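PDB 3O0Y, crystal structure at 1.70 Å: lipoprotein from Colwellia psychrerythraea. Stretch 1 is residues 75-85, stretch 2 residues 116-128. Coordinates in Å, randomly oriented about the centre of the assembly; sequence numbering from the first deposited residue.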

# COMPACT_ATOMS: atom_id res chain seq x y z
N ASN A 75 -0.82 -7.75 23.79
CA ASN A 75 -0.06 -6.73 23.05
C ASN A 75 -1.02 -5.85 22.22
O ASN A 75 -0.96 -4.62 22.26
N GLU A 76 -1.92 -6.51 21.50
CA GLU A 76 -2.84 -5.82 20.62
C GLU A 76 -3.85 -5.00 21.40
O GLU A 76 -4.17 -3.85 21.04
N LYS A 77 -4.37 -5.59 22.48
CA LYS A 77 -5.29 -4.84 23.34
C LYS A 77 -4.67 -3.54 23.88
O LYS A 77 -5.27 -2.48 23.82
N GLN A 78 -3.42 -3.61 24.38
CA GLN A 78 -2.80 -2.48 25.02
C GLN A 78 -2.44 -1.41 23.98
O GLN A 78 -2.54 -0.22 24.28
N LEU A 79 -1.99 -1.85 22.79
CA LEU A 79 -1.60 -0.92 21.76
C LEU A 79 -2.86 -0.09 21.36
O LEU A 79 -2.83 1.13 21.31
N ARG A 80 -3.94 -0.78 21.07
CA ARG A 80 -5.17 -0.15 20.60
C ARG A 80 -5.76 0.75 21.70
O ARG A 80 -6.25 1.86 21.43
N ALA A 81 -5.79 0.25 22.92
CA ALA A 81 -6.35 1.05 24.02
C ALA A 81 -5.62 2.36 24.22
O ALA A 81 -6.27 3.38 24.39
N GLU A 82 -4.29 2.33 24.12
CA GLU A 82 -3.51 3.54 24.21
C GLU A 82 -3.78 4.53 23.10
O GLU A 82 -4.01 5.73 23.34
N LEU A 83 -3.82 4.03 21.87
CA LEU A 83 -4.08 4.93 20.75
C LEU A 83 -5.51 5.48 20.83
O LEU A 83 -5.75 6.59 20.48
N LEU A 84 -6.47 4.67 21.22
CA LEU A 84 -7.87 5.14 21.33
C LEU A 84 -7.98 6.23 22.45
O LEU A 84 -8.61 7.26 22.29
N SER A 85 -7.29 6.03 23.55
CA SER A 85 -7.24 7.01 24.64
C SER A 85 -6.64 8.32 24.15
O SER A 85 -7.20 9.37 24.38
N PHE A 116 -5.47 3.84 13.74
CA PHE A 116 -4.56 2.82 14.29
C PHE A 116 -5.08 2.10 15.53
O PHE A 116 -4.59 1.05 15.80
N ALA A 117 -6.07 2.65 16.23
CA ALA A 117 -6.75 1.91 17.29
C ALA A 117 -7.66 0.84 16.72
O ALA A 117 -7.98 -0.11 17.44
N GLY A 118 -8.21 1.05 15.52
CA GLY A 118 -9.17 0.13 14.95
C GLY A 118 -10.56 0.34 15.53
O GLY A 118 -10.73 1.01 16.55
N GLU A 119 -11.52 -0.28 14.91
CA GLU A 119 -12.91 -0.21 15.34
C GLU A 119 -12.98 -0.74 16.77
O GLU A 119 -12.54 -1.86 17.05
N PRO A 120 -13.47 0.09 17.69
CA PRO A 120 -13.26 -0.23 19.10
C PRO A 120 -14.05 -1.40 19.59
O PRO A 120 -13.77 -1.89 20.71
N ASN A 121 -15.02 -1.88 18.81
CA ASN A 121 -15.74 -3.10 19.20
C ASN A 121 -15.21 -4.38 18.58
O ASN A 121 -15.68 -5.47 18.92
N PHE A 122 -14.15 -4.27 17.77
CA PHE A 122 -13.47 -5.45 17.25
C PHE A 122 -12.05 -5.58 17.85
O PHE A 122 -11.17 -4.72 17.56
N ASN A 123 -11.79 -6.66 18.56
CA ASN A 123 -10.46 -6.95 19.04
C ASN A 123 -9.67 -7.92 18.17
O ASN A 123 -8.50 -8.19 18.46
N ILE A 124 -10.31 -8.37 17.09
CA ILE A 124 -9.72 -9.29 16.13
C ILE A 124 -8.66 -8.67 15.23
O ILE A 124 -8.44 -7.45 15.24
N GLY A 125 -7.97 -9.54 14.50
CA GLY A 125 -6.98 -9.05 13.56
C GLY A 125 -5.74 -8.45 14.18
O GLY A 125 -5.35 -8.79 15.31
N TYR A 126 -5.14 -7.48 13.49
CA TYR A 126 -3.93 -6.85 13.97
C TYR A 126 -3.90 -5.47 13.37
O TYR A 126 -4.52 -5.26 12.34
N ILE A 127 -3.21 -4.53 14.02
CA ILE A 127 -3.03 -3.15 13.50
C ILE A 127 -1.84 -3.07 12.57
O ILE A 127 -0.71 -3.43 12.96
N ASP A 128 -2.11 -2.74 11.32
CA ASP A 128 -1.10 -2.58 10.30
C ASP A 128 -0.74 -1.06 10.20
O ASP A 128 -1.64 -0.19 10.12

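Stretch 1 is a helix, and one of its faces packs against stretch 2, which runs from a helix end through a turn and loop into a short strand. Glu 76 points toward stretch 2 with chi1, chi2 and chi3 near -77°, -70° and -59°. This curl brings OE1 to the start of the strand, where Ile 127 N donates a hydrogen bond to Glu 76 OE1 at 3.1 Å. The same oxygen holds Arg 80 one helical turn on, in a salt bridge of 2.9 Å from Arg 80 NH2 to Glu 76 OE1. Glu 76 OE2 is satisfied elsewhere in the structure. Lys 77 and Gln 78 make no contact.

Leu 79 is sideways, with chi1 t and chi2 p. Its end comes nearer, and Leu 79 CD2 lies 4.3 Å from Ile 127 CB.

Arg 80 is the centre of the contact and has the largest covered area. Its CA-to-CB bond is sideways, but the m, t, t chain extends to the loop. Arg 80 NH1 and NH2 both donate to Ile 124 O, each at 3.0 Å, so one carbonyl takes a forked pair. Arg 80 NH1 is also 3.0 Å from Phe 122 O, and Arg 80 NH2 is 3.1 Å from Gly 125 O. These three carbonyl oxygens lie at the guanidinium edge, while Ile 127 CD1 covers one face. The backbones are close here: Arg 80 CA is 4.2 Å from Ala 117 CA.

Ala 81 points away; the CA-to-CB bond of Glu 82 is sideways, and its side chain makes no contact. Leu 83 points toward stretch 2 in the m, t rotamer, with Leu 83 CD1 3.7 Å from Phe 116 CB. Leu 84 also points toward it, as t, p. Leu 84 CB meets Ala 117 CB at 3.8 Å, and Leu 84 CD2 meets Pro 120 CB at 3.8 Å.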

# COMPACT_ATOMS: atom_id res chain seq x y z
CB ASN A 75 0.94 -7.37 22.11
CG ASN A 75 2.11 -8.07 22.84
OD1 ASN A 75 2.53 -7.65 23.94
ND2 ASN A 75 2.59 -9.14 22.28
CB GLU A 76 -3.55 -6.79 19.70
CG GLU A 76 -2.67 -7.26 18.54
CD GLU A 76 -2.40 -6.11 17.52
OE1 GLU A 76 -3.37 -5.53 16.94
OE2 GLU A 76 -1.23 -5.84 17.26
CB LYS A 77 -5.73 -5.73 24.52
CG LYS A 77 -6.65 -4.98 25.54
CD LYS A 77 -7.10 -5.95 26.70
CE LYS A 77 -8.36 -5.32 27.41
NZ LYS A 77 -8.55 -5.94 28.76
CB GLN A 78 -1.53 -2.84 25.79
CG GLN A 78 -1.86 -3.69 27.04
CD GLN A 78 -0.58 -4.17 27.79
OE1 GLN A 78 0.53 -3.69 27.51
NE2 GLN A 78 -0.75 -5.10 28.76
CB LEU A 79 -1.05 -1.66 20.51
CG LEU A 79 -0.85 -0.85 19.24
CD1 LEU A 79 0.08 0.25 19.49
CD2 LEU A 79 -0.35 -1.72 18.04
CB ARG A 80 -6.17 -1.19 20.14
CG ARG A 80 -5.67 -2.10 19.03
CD ARG A 80 -6.68 -3.12 18.62
NE ARG A 80 -6.14 -4.15 17.82
CZ ARG A 80 -6.84 -5.04 17.10
NH1 ARG A 80 -8.18 -5.04 17.08
NH2 ARG A 80 -6.16 -6.04 16.54
CB ALA A 81 -6.36 0.26 25.32
CB GLU A 82 -2.02 3.25 24.21
CG GLU A 82 -1.19 4.58 24.33
CD GLU A 82 0.29 4.39 24.56
OE1 GLU A 82 0.80 3.23 24.54
OE2 GLU A 82 0.92 5.44 24.81
CB LEU A 83 -3.85 4.23 19.42
CG LEU A 83 -2.37 3.91 19.21
CD1 LEU A 83 -2.32 2.78 18.15
CD2 LEU A 83 -1.67 5.16 18.77
CB LEU A 84 -8.79 3.94 21.63
CG LEU A 84 -10.27 4.30 21.53
CD1 LEU A 84 -10.61 4.87 20.12
CD2 LEU A 84 -11.16 3.08 21.84
CB SER A 85 -6.38 6.50 25.79
OG SER A 85 -7.19 5.48 26.38
CB PHE A 116 -3.24 3.39 14.57
CG PHE A 116 -2.48 3.83 13.34
CD1 PHE A 116 -2.19 2.89 12.32
CD2 PHE A 116 -2.12 5.15 13.17
CE1 PHE A 116 -1.57 3.32 11.12
CE2 PHE A 116 -1.47 5.58 12.05
CZ PHE A 116 -1.19 4.66 11.01
CB ALA A 117 -7.60 2.87 18.23
CB GLU A 119 -13.73 -1.06 14.40
CG GLU A 119 -15.13 -0.57 14.10
CD GLU A 119 -16.18 -0.89 15.16
OE1 GLU A 119 -15.84 -1.24 16.28
OE2 GLU A 119 -17.40 -0.82 14.84
CB PRO A 120 -13.72 1.04 19.83
CG PRO A 120 -13.57 2.14 18.79
CD PRO A 120 -13.95 1.46 17.52
CB ASN A 121 -17.23 -2.93 18.93
CG ASN A 121 -17.85 -1.81 19.76
OD1 ASN A 121 -17.37 -1.45 20.85
ND2 ASN A 121 -18.95 -1.28 19.26
CB PHE A 122 -13.34 -5.35 15.73
CG PHE A 122 -14.67 -5.45 15.00
CD1 PHE A 122 -15.06 -6.63 14.40
CD2 PHE A 122 -15.57 -4.36 15.00
CE1 PHE A 122 -16.33 -6.72 13.76
CE2 PHE A 122 -16.81 -4.46 14.39
CZ PHE A 122 -17.17 -5.64 13.74
CB ASN A 123 -10.47 -7.41 20.48
CG ASN A 123 -11.05 -8.77 20.64
OD1 ASN A 123 -11.69 -9.27 19.76
ND2 ASN A 123 -10.84 -9.38 21.82
CB ILE A 124 -10.82 -10.01 15.30
CG1 ILE A 124 -11.80 -9.04 14.55
CG2 ILE A 124 -11.70 -10.89 16.22
CD1 ILE A 124 -11.19 -7.92 13.67
CB TYR A 126 -2.66 -7.64 13.59
CG TYR A 126 -2.28 -7.54 12.11
CD1 TYR A 126 -1.35 -6.61 11.67
CD2 TYR A 126 -2.97 -8.26 11.14
CE1 TYR A 126 -1.04 -6.49 10.33
CE2 TYR A 126 -2.63 -8.15 9.77
CZ TYR A 126 -1.70 -7.22 9.38
OH TYR A 126 -1.42 -7.01 8.02
CB ILE A 127 -2.85 -2.11 14.60
CG1 ILE A 127 -4.05 -2.12 15.58
CG2 ILE A 127 -2.64 -0.72 14.00
CD1 ILE A 127 -5.43 -2.01 14.87
CB ASP A 128 -1.68 -3.18 8.97
CG ASP A 128 -0.64 -3.29 7.89
OD1 ASP A 128 -0.12 -4.42 7.71
OD2 ASP A 128 -0.31 -2.24 7.27